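Local coordinates for Mll7089 protein (Mesorhizobium loti, PDB 2OZ8), which is of unknown function but, as a putative member of the mandelate racemase family, probably binds magnesium and may act as a hydro-lyase, at residues A[178-183]-A[216-221]. Numbering follows the deposited sequence.
Sequences RRLELL and AGHDLL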
# COMPACT_ATOMS: atom_id res chain seq x y z
N ARG A 178 24.23 -11.22 32.23
CA ARG A 178 25.14 -11.01 33.32
C ARG A 178 25.54 -9.55 33.46
O ARG A 178 25.57 -9.04 34.59
CB ARG A 178 26.38 -11.84 33.11
CG ARG A 178 26.99 -12.42 34.39
CD ARG A 178 27.45 -13.87 34.07
NE ARG A 178 28.47 -13.88 33.01
CZ ARG A 178 29.59 -13.14 33.04
NH1 ARG A 178 29.82 -12.31 34.09
NH2 ARG A 178 30.47 -13.23 32.02
N ARG A 179 25.86 -8.90 32.34
CA ARG A 179 26.18 -7.45 32.38
C ARG A 179 25.05 -6.61 32.98
O ARG A 179 25.32 -5.69 33.72
CB ARG A 179 26.58 -6.89 31.00
CG ARG A 179 27.90 -7.42 30.47
CD ARG A 179 29.10 -7.09 31.42
NE ARG A 179 29.95 -6.01 30.90
CZ ARG A 179 31.28 -6.00 30.87
NH1 ARG A 179 31.99 -7.01 31.37
NH2 ARG A 179 31.89 -4.94 30.36
N LEU A 180 23.80 -6.92 32.65
CA LEU A 180 22.63 -6.23 33.21
C LEU A 180 22.48 -6.49 34.72
O LEU A 180 22.18 -5.55 35.50
CB LEU A 180 21.33 -6.66 32.50
CG LEU A 180 21.01 -6.19 31.09
CD1 LEU A 180 20.04 -7.15 30.40
CD2 LEU A 180 20.47 -4.77 31.13
N GLU A 181 22.64 -7.75 35.12
CA GLU A 181 22.72 -8.08 36.56
C GLU A 181 23.88 -7.32 37.26
O GLU A 181 23.68 -6.78 38.33
CB GLU A 181 22.88 -9.60 36.78
CG GLU A 181 21.66 -10.48 36.63
CD GLU A 181 22.03 -11.99 36.48
OE1 GLU A 181 23.13 -12.42 36.96
OE2 GLU A 181 21.22 -12.76 35.87
N LEU A 182 25.10 -7.32 36.69
CA LEU A 182 26.22 -6.55 37.25
C LEU A 182 25.86 -5.08 37.39
O LEU A 182 26.14 -4.44 38.43
CB LEU A 182 27.47 -6.64 36.38
CG LEU A 182 28.58 -7.67 36.55
CD1 LEU A 182 29.89 -7.12 35.91
CD2 LEU A 182 28.80 -8.00 38.05
N LEU A 183 25.25 -4.52 36.34
CA LEU A 183 24.85 -3.13 36.39
C LEU A 183 23.89 -2.83 37.56
O LEU A 183 24.04 -1.81 38.24
CB LEU A 183 24.28 -2.67 35.05
CG LEU A 183 23.84 -1.22 34.95
CD1 LEU A 183 24.98 -0.18 34.97
CD2 LEU A 183 22.93 -1.01 33.73
N ALA A 216 13.27 -11.11 33.16
CA ALA A 216 14.35 -11.21 34.17
C ALA A 216 14.33 -10.03 35.14
O ALA A 216 15.17 -9.95 36.04
CB ALA A 216 15.71 -11.30 33.50
N GLY A 217 13.41 -9.09 34.94
CA GLY A 217 13.27 -7.98 35.86
C GLY A 217 13.99 -6.71 35.48
O GLY A 217 14.08 -5.80 36.27
N HIS A 218 14.49 -6.62 34.25
CA HIS A 218 15.16 -5.41 33.85
C HIS A 218 14.27 -4.53 32.99
O HIS A 218 13.89 -4.89 31.88
CB HIS A 218 16.48 -5.75 33.14
CG HIS A 218 17.36 -6.73 33.87
ND1 HIS A 218 18.18 -6.36 34.92
CD2 HIS A 218 17.59 -8.04 33.66
CE1 HIS A 218 18.87 -7.41 35.33
NE2 HIS A 218 18.52 -8.45 34.58
N ASP A 219 13.95 -3.35 33.50
CA ASP A 219 13.13 -2.39 32.82
C ASP A 219 14.02 -1.42 32.02
O ASP A 219 14.86 -0.75 32.59
CB ASP A 219 12.26 -1.64 33.83
CG ASP A 219 11.00 -2.45 34.25
OD1 ASP A 219 11.00 -3.72 34.21
OD2 ASP A 219 9.98 -1.81 34.61
N LEU A 220 13.81 -1.35 30.70
CA LEU A 220 14.62 -0.54 29.83
C LEU A 220 13.91 0.67 29.37
O LEU A 220 12.77 0.58 28.92
CB LEU A 220 15.03 -1.32 28.58
CG LEU A 220 15.77 -2.63 28.79
CD1 LEU A 220 15.95 -3.31 27.46
CD2 LEU A 220 17.13 -2.44 29.45
N LEU A 221 14.61 1.80 29.44
CA LEU A 221 14.19 3.03 28.76
C LEU A 221 14.22 2.92 27.23
O LEU A 221 13.26 3.33 26.54
CB LEU A 221 15.07 4.17 29.22
CG LEU A 221 14.63 5.56 28.81
CD1 LEU A 221 13.08 5.79 29.19
CD2 LEU A 221 15.57 6.61 29.38
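With CG of His218 turned anti to its own carbonyl carbon (chi1 -50°), the imidazole is carried toward Leu180. A chi2 of -81° then sets the ring plane roughly at right angles to the side chain's own CA-CB-CG plane and presents a face to Leu180 CB. The pair illustrates how a loop can pack on a helix by a ring face rather than by polar bonds. Leu180 CB sits almost centrally over the imidazole, 3.9 Å from the His218 centroid and 10° off the ring normal, a CH-pi contact. The CE1 corner reaches the helix backbone, with His218 CE1 3.8 Å from Leu180 C. Glu181 CG comes to 4.3 Å from His218 NE2, whereas Glu181 OE2, 5.2 Å from that nitrogen, is not in contact and could at most weakly favour a protonated imidazole. Deeper in, Leu180 CD2 meets Leu220 CD2 at 4.4 Å, and both leucines continue onto Ile195 and Ile213. Were the imidazole cut back to an alanine here, Leu180 CB would probably lose its aromatic cover and a gap would be likely to open between helix and loop. The contact joins helix 173-184 to the loop that leaves helix 203-215 through a Schellman motif at Gly217 and leads into strand 222-224, an arrangement consistent with the outer layer of an enolase C-terminal-like TIM-type beta/alpha barrel.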